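Local coordinates for protein putative aspartyl-tRNA synthetase (Leishmania major, PDB 6OD8) that probably joins L-aspartate to tRNA(Asp) at the cost of ATP, as a class II aminoacyl-tRNA synthetase, at residues M405-L410 with F446-F451; A420-I425 with V467-S472. All blocks are in the same frame, centred on the assembly; numbering follows the deposited sequence.

Interaction 1: residues M405-L410 with F446-F451; sequences MHCIEL and FISDRF. With EDO (1,2-ethanediol), chain E.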
loop_
_atom_site.group_PDB
_atom_site.type_symbol
_atom_site.label_atom_id
_atom_site.label_comp_id
_atom_site.label_asym_id
_atom_site.label_seq_id
_atom_site.Cartn_x
_atom_site.Cartn_y
_atom_site.Cartn_z
ATOM N N MET A 405 -29.798 14.232 -13.473
ATOM C CA MET A 405 -31.152 14.773 -13.610
ATOM C C MET A 405 -32.173 13.665 -13.790
ATOM O O MET A 405 -33.304 13.794 -13.317
ATOM C CB MET A 405 -31.222 15.774 -14.767
ATOM C CG MET A 405 -30.421 17.041 -14.490
ATOM S SD MET A 405 -30.671 18.286 -15.788
ATOM C CE MET A 405 -29.510 17.682 -17.016
ATOM N N HIS A 406 -31.789 12.555 -14.433
ATOM C CA HIS A 406 -32.705 11.422 -14.501
ATOM C C HIS A 406 -32.788 10.683 -13.172
ATOM O O HIS A 406 -33.822 10.077 -12.878
ATOM C CB HIS A 406 -32.300 10.494 -15.645
ATOM C CG HIS A 406 -32.469 11.121 -16.996
ATOM N ND1 HIS A 406 -33.701 11.288 -17.593
ATOM C CD2 HIS A 406 -31.562 11.654 -17.852
ATOM C CE1 HIS A 406 -33.545 11.881 -18.764
ATOM N NE2 HIS A 406 -32.261 12.132 -18.937
ATOM N N CYS A 407 -31.719 10.704 -12.368
ATOM C CA CYS A 407 -31.822 10.188 -11.007
ATOM C C CYS A 407 -32.849 10.967 -10.198
ATOM O O CYS A 407 -33.582 10.383 -9.395
ATOM C CB CYS A 407 -30.473 10.245 -10.291
ATOM S SG CYS A 407 -29.214 9.103 -10.915
ATOM N N ILE A 408 -32.850 12.295 -10.342
ATOM C CA ILE A 408 -33.868 13.119 -9.700
ATOM C C ILE A 408 -35.251 12.691 -10.168
ATOM O O ILE A 408 -36.187 12.567 -9.366
ATOM C CB ILE A 408 -33.621 14.612 -9.991
ATOM C CG1 ILE A 408 -32.329 15.110 -9.335
ATOM C CG2 ILE A 408 -34.856 15.457 -9.554
ATOM C CD1 ILE A 408 -32.393 15.200 -7.830
ATOM N N GLU A 409 -35.414 12.489 -11.480
ATOM C CA GLU A 409 -36.735 12.130 -11.996
ATOM C C GLU A 409 -37.177 10.775 -11.466
ATOM O O GLU A 409 -38.362 10.574 -11.191
ATOM C CB GLU A 409 -36.731 12.119 -13.525
ATOM C CG GLU A 409 -36.503 13.471 -14.167
ATOM C CD GLU A 409 -36.350 13.362 -15.671
ATOM O OE1 GLU A 409 -36.689 12.288 -16.223
ATOM O OE2 GLU A 409 -35.883 14.340 -16.298
ATOM N N LEU A 410 -36.232 9.843 -11.310
ATOM C CA LEU A 410 -36.560 8.518 -10.789
ATOM C C LEU A 410 -37.030 8.601 -9.342
ATOM O O LEU A 410 -38.044 7.991 -8.969
ATOM C CB LEU A 410 -35.349 7.592 -10.921
ATOM C CG LEU A 410 -35.452 6.148 -10.408
ATOM C CD1 LEU A 410 -36.668 5.443 -10.992
ATOM C CD2 LEU A 410 -34.182 5.386 -10.746
ATOM N N PHE A 446 -24.110 1.311 -9.240
ATOM C CA PHE A 446 -24.412 2.209 -10.352
ATOM C C PHE A 446 -23.696 3.533 -10.132
ATOM O O PHE A 446 -23.253 3.854 -9.023
ATOM C CB PHE A 446 -25.922 2.410 -10.537
ATOM C CG PHE A 446 -26.552 3.365 -9.548
ATOM C CD1 PHE A 446 -26.730 4.695 -9.877
ATOM C CD2 PHE A 446 -26.959 2.925 -8.289
ATOM C CE1 PHE A 446 -27.320 5.591 -8.974
ATOM C CE2 PHE A 446 -27.509 3.813 -7.375
ATOM C CZ PHE A 446 -27.700 5.136 -7.722
ATOM N N ILE A 447 -23.539 4.288 -11.210
ATOM C CA ILE A 447 -22.973 5.622 -11.072
ATOM C C ILE A 447 -24.032 6.645 -11.464
ATOM O O ILE A 447 -24.849 6.389 -12.348
ATOM C CB ILE A 447 -21.671 5.792 -11.886
ATOM C CG1 ILE A 447 -21.957 6.061 -13.352
ATOM C CG2 ILE A 447 -20.809 4.547 -11.758
ATOM C CD1 ILE A 447 -21.959 7.540 -13.730
ATOM N N SER A 448 -24.026 7.787 -10.766
ATOM C CA SER A 448 -24.847 8.949 -11.072
ATOM C C SER A 448 -23.922 10.008 -11.642
ATOM O O SER A 448 -22.957 10.401 -10.983
ATOM C CB SER A 448 -25.559 9.492 -9.828
ATOM O OG SER A 448 -26.371 10.635 -10.159
ATOM N N ASP A 449 -24.250 10.486 -12.844
ATOM C CA ASP A 449 -23.368 11.284 -13.682
ATOM C C ASP A 449 -23.792 12.754 -13.694
ATOM O O ASP A 449 -24.977 13.060 -13.849
ATOM C CB ASP A 449 -23.394 10.708 -15.101
ATOM C CG ASP A 449 -22.399 11.350 -15.998
ATOM O OD1 ASP A 449 -21.311 11.696 -15.491
ATOM O OD2 ASP A 449 -22.699 11.510 -17.207
ATOM N N ARG A 450 -22.810 13.655 -13.543
ATOM C CA ARG A 450 -22.951 15.106 -13.691
ATOM C C ARG A 450 -23.611 15.748 -12.477
ATOM O O ARG A 450 -24.759 16.213 -12.553
ATOM C CB ARG A 450 -23.739 15.469 -14.953
ATOM C CG ARG A 450 -22.913 15.714 -16.182
ATOM C CD ARG A 450 -23.742 16.423 -17.254
ATOM N NE ARG A 450 -22.908 16.853 -18.373
ATOM C CZ ARG A 450 -23.141 17.933 -19.111
ATOM N NH1 ARG A 450 -24.191 18.701 -18.847
ATOM N NH2 ARG A 450 -22.321 18.247 -20.108
ATOM N N PHE A 451 -22.876 15.836 -11.376
ATOM C CA PHE A 451 -23.452 16.347 -10.139
ATOM C C PHE A 451 -23.581 17.865 -10.174
ATOM O O PHE A 451 -22.829 18.539 -10.885
ATOM C CB PHE A 451 -22.594 15.941 -8.944
ATOM C CG PHE A 451 -23.083 14.707 -8.262
ATOM C CD1 PHE A 451 -23.534 14.750 -6.955
ATOM C CD2 PHE A 451 -23.120 13.510 -8.949
ATOM C CE1 PHE A 451 -23.999 13.594 -6.314
ATOM C CE2 PHE A 451 -23.581 12.369 -8.336
ATOM C CZ PHE A 451 -24.030 12.408 -7.014
HETATM C C1 EDO E . -25.134 9.172 -18.105
HETATM O O1 EDO E . -23.804 8.674 -18.263
HETATM C C2 EDO E . -26.141 8.046 -18.340
HETATM O O2 EDO E . -26.490 7.958 -19.726
#

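Interaction 2: residues A420-I425 with V467-S472; sequences APTDDI and VRFTNS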
loop_
_atom_site.group_PDB
_atom_site.type_symbol
_atom_site.label_atom_id
_atom_site.label_comp_id
_atom_site.label_asym_id
_atom_site.label_seq_id
_atom_site.Cartn_x
_atom_site.Cartn_y
_atom_site.Cartn_z
ATOM N N ALA A 420 -36.086 19.407 -7.346
ATOM C CA ALA A 420 -35.641 20.124 -8.535
ATOM C C ALA A 420 -34.404 19.447 -9.121
ATOM O O ALA A 420 -33.711 18.696 -8.427
ATOM C CB ALA A 420 -35.335 21.580 -8.193
ATOM N N PRO A 421 -34.117 19.678 -10.408
ATOM C CA PRO A 421 -32.932 19.045 -11.019
ATOM C C PRO A 421 -31.625 19.387 -10.346
ATOM O O PRO A 421 -30.651 18.634 -10.508
ATOM C CB PRO A 421 -32.951 19.565 -12.469
ATOM C CG PRO A 421 -34.098 20.539 -12.560
ATOM C CD PRO A 421 -35.016 20.262 -11.420
ATOM N N THR A 422 -31.550 20.512 -9.637
ATOM C CA THR A 422 -30.321 20.926 -8.966
ATOM C C THR A 422 -30.323 20.585 -7.483
ATOM O O THR A 422 -29.307 20.799 -6.809
ATOM C CB THR A 422 -30.095 22.434 -9.149
ATOM O OG1 THR A 422 -31.308 23.138 -8.851
ATOM C CG2 THR A 422 -29.681 22.742 -10.581
ATOM N N ASP A 423 -31.428 20.050 -6.964
ATOM C CA ASP A 423 -31.502 19.693 -5.551
ATOM C C ASP A 423 -30.502 18.586 -5.226
ATOM O O ASP A 423 -30.105 17.799 -6.089
ATOM C CB ASP A 423 -32.931 19.264 -5.180
ATOM C CG ASP A 423 -33.864 20.455 -4.990
ATOM O OD1 ASP A 423 -33.364 21.600 -5.005
ATOM O OD2 ASP A 423 -35.091 20.251 -4.839
ATOM N N ASP A 424 -30.078 18.536 -3.966
ATOM C CA ASP A 424 -29.060 17.585 -3.544
ATOM C C ASP A 424 -29.709 16.289 -3.074
ATOM O O ASP A 424 -30.784 16.299 -2.473
ATOM C CB ASP A 424 -28.198 18.180 -2.431
ATOM C CG ASP A 424 -27.336 19.348 -2.911
ATOM O OD1 ASP A 424 -27.051 19.439 -4.129
ATOM O OD2 ASP A 424 -26.939 20.176 -2.062
ATOM N N ILE A 425 -29.055 15.175 -3.359
ATOM C CA ILE A 425 -29.545 13.860 -2.967
ATOM C C ILE A 425 -28.856 13.475 -1.654
ATOM O O ILE A 425 -27.708 13.021 -1.650
ATOM C CB ILE A 425 -29.317 12.834 -4.079
ATOM C CG1 ILE A 425 -30.001 13.327 -5.369
ATOM C CG2 ILE A 425 -29.866 11.485 -3.667
ATOM C CD1 ILE A 425 -29.955 12.376 -6.546
ATOM N N VAL A 467 -23.189 25.550 -16.280
ATOM C CA VAL A 467 -22.290 25.592 -15.124
ATOM C C VAL A 467 -23.013 25.258 -13.828
ATOM O O VAL A 467 -22.384 25.204 -12.766
ATOM C CB VAL A 467 -21.572 26.946 -14.989
ATOM C CG1 VAL A 467 -20.509 27.101 -16.083
ATOM C CG2 VAL A 467 -22.582 28.098 -15.003
ATOM N N ARG A 468 -24.333 25.029 -13.898
ATOM C CA ARG A 468 -25.039 24.484 -12.743
ATOM C C ARG A 468 -24.521 23.102 -12.368
ATOM O O ARG A 468 -24.726 22.661 -11.231
ATOM C CB ARG A 468 -26.551 24.396 -13.007
ATOM C CG ARG A 468 -27.277 25.728 -13.176
ATOM C CD ARG A 468 -28.761 25.511 -13.531
ATOM N NE ARG A 468 -28.912 24.623 -14.686
ATOM C CZ ARG A 468 -30.065 24.104 -15.103
ATOM N NH1 ARG A 468 -31.195 24.387 -14.467
ATOM N NH2 ARG A 468 -30.090 23.303 -16.163
ATOM N N PHE A 469 -23.881 22.398 -13.305
ATOM C CA PHE A 469 -23.431 21.028 -13.106
ATOM C C PHE A 469 -21.929 20.930 -13.354
ATOM O O PHE A 469 -21.288 21.864 -13.850
ATOM C CB PHE A 469 -24.212 20.053 -14.007
ATOM C CG PHE A 469 -25.711 20.064 -13.754
ATOM C CD1 PHE A 469 -26.257 19.323 -12.711
ATOM C CD2 PHE A 469 -26.567 20.828 -14.553
ATOM C CE1 PHE A 469 -27.633 19.329 -12.466
ATOM C CE2 PHE A 469 -27.950 20.847 -14.311
ATOM C CZ PHE A 469 -28.487 20.094 -13.265
ATOM N N THR A 470 -21.375 19.764 -13.010
ATOM C CA THR A 470 -19.935 19.550 -13.043
ATOM C C THR A 470 -19.614 18.266 -13.784
ATOM O O THR A 470 -20.458 17.377 -13.960
ATOM C CB THR A 470 -19.340 19.472 -11.627
ATOM O OG1 THR A 470 -20.021 18.443 -10.890
ATOM C CG2 THR A 470 -19.499 20.817 -10.908
ATOM N N ASN A 471 -18.362 18.199 -14.226
ATOM C CA ASN A 471 -17.807 17.019 -14.873
ATOM C C ASN A 471 -17.404 16.029 -13.785
ATOM O O ASN A 471 -16.224 15.805 -13.521
ATOM C CB ASN A 471 -16.602 17.409 -15.718
ATOM C CG ASN A 471 -16.974 18.268 -16.897
ATOM O OD1 ASN A 471 -18.112 18.228 -17.357
ATOM N ND2 ASN A 471 -16.009 19.040 -17.408
ATOM N N SER A 472 -18.414 15.420 -13.161
ATOM C CA SER A 472 -18.166 14.608 -11.971
ATOM C C SER A 472 -19.231 13.525 -11.857
ATOM O O SER A 472 -20.293 13.619 -12.469
ATOM C CB SER A 472 -18.171 15.472 -10.710
ATOM O OG SER A 472 -19.468 15.969 -10.456
#

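Interaction 1: residues M405-L410 with F446-F451
Cys-407 is the helix residue that meets the strand. Its SG lies 3.3 Å from OG of Ser-448. The thiol stands anti to its own carbonyl carbon (chi1 -69°), which carries SG from the helix toward the strand. The Ser-448 hydroxyl, anti to the backbone nitrogen (chi1 -180°), is set beside the carbonyl carbon, where it meets SG. The contact buries this OG, and the model gives it no clear partner apart from the nearby sulfur. SG also comes within 4.4 Å of CE1 of Phe-446, which it approaches obliquely. All three residues are buried. Leu-433 of helix 427-441 packs on both Cys-407 and Phe-446.

The solvent side of the helix is looser. There the partly exposed His-406 makes a weak bond of 3.4 Å from ND1 to OE1 of the exposed Glu-409. Asp-449, at the end of the strand, is a buried carboxylate. Tyr-324 OH bonds to its OD1 and Tyr-325 OH to its OD2. An ethanediol, probably left from crystallisation, adds a weak bond from O1 to OD2.

Strand 445-449 lies parallel to strand 400-403, and helices 404-412 and 427-441 link them. The contact is thus helix-on-sheet packing within a beta-alpha-beta crossover of the class II synthetase region.

Interaction 2: residues A420-I425 with V467-S472
Thr-470 OG1 is held by two groups. Ser-472 OG donates a 2.6 Å hydrogen bond to it, and it also bonds to O of Phe-451. Ser-472 OG in turn binds Arg-456 NE, which probably helps to fix this end of segment 467-472.

The contact between the segments is made further back in the chain. O of Pro-421 lies near the plane of the Phe-469 ring and faces its edge, 3.7 Å from CE1 and 3.8 Å from CZ. The slightly positive ring hydrogens probably suit the carbonyl there. Next to it, CG2 of Thr-422 reaches the same ring obliquely, 4.0 Å from CZ. This methyl also touches CD of Arg-468 at 4.1 Å. The Thr-422 side chain crosses both partners at about a right angle. The Arg-468 chain bends at chi3 (-53°), and its NH2 lies in the plane of the Phe-469 ring, at the edge. The charged end is paired with Asp-466 in a salt bridge.

Residues 420-423 keep their shape by their own bonds. Asp-423 N binds Ala-420 O at 3.0 Å. Ala-420 N reaches Asp-423 OD2 at 2.8 Å, from above the carboxylate plane. The arrangement is a type I beta turn resting on a loop that leads into strand 472-477 of the large mixed sheet.

How the interactions relate
Interaction 1 is the buried one, and interaction 2 lies nearer the surface. Their centres are about 9 Å apart, and their segments alternate along the chain. Helix 404-412 and the turn at 420-423 precede helix 427-441, while strand 445-449 is followed by the loop that carries 467-472. Interaction 1 joins regular elements through small side chains and a ring. Interaction 2 joins two loops, and there a backbone carbonyl meets a ring edge and a methyl reaches the same ring obliquely. The two meet directly: Arg-450 N probably bonds to Ser-472 O at 2.7 Å. Met-405 also packs on Phe-469, so the helix of one contact touches the loop of the other.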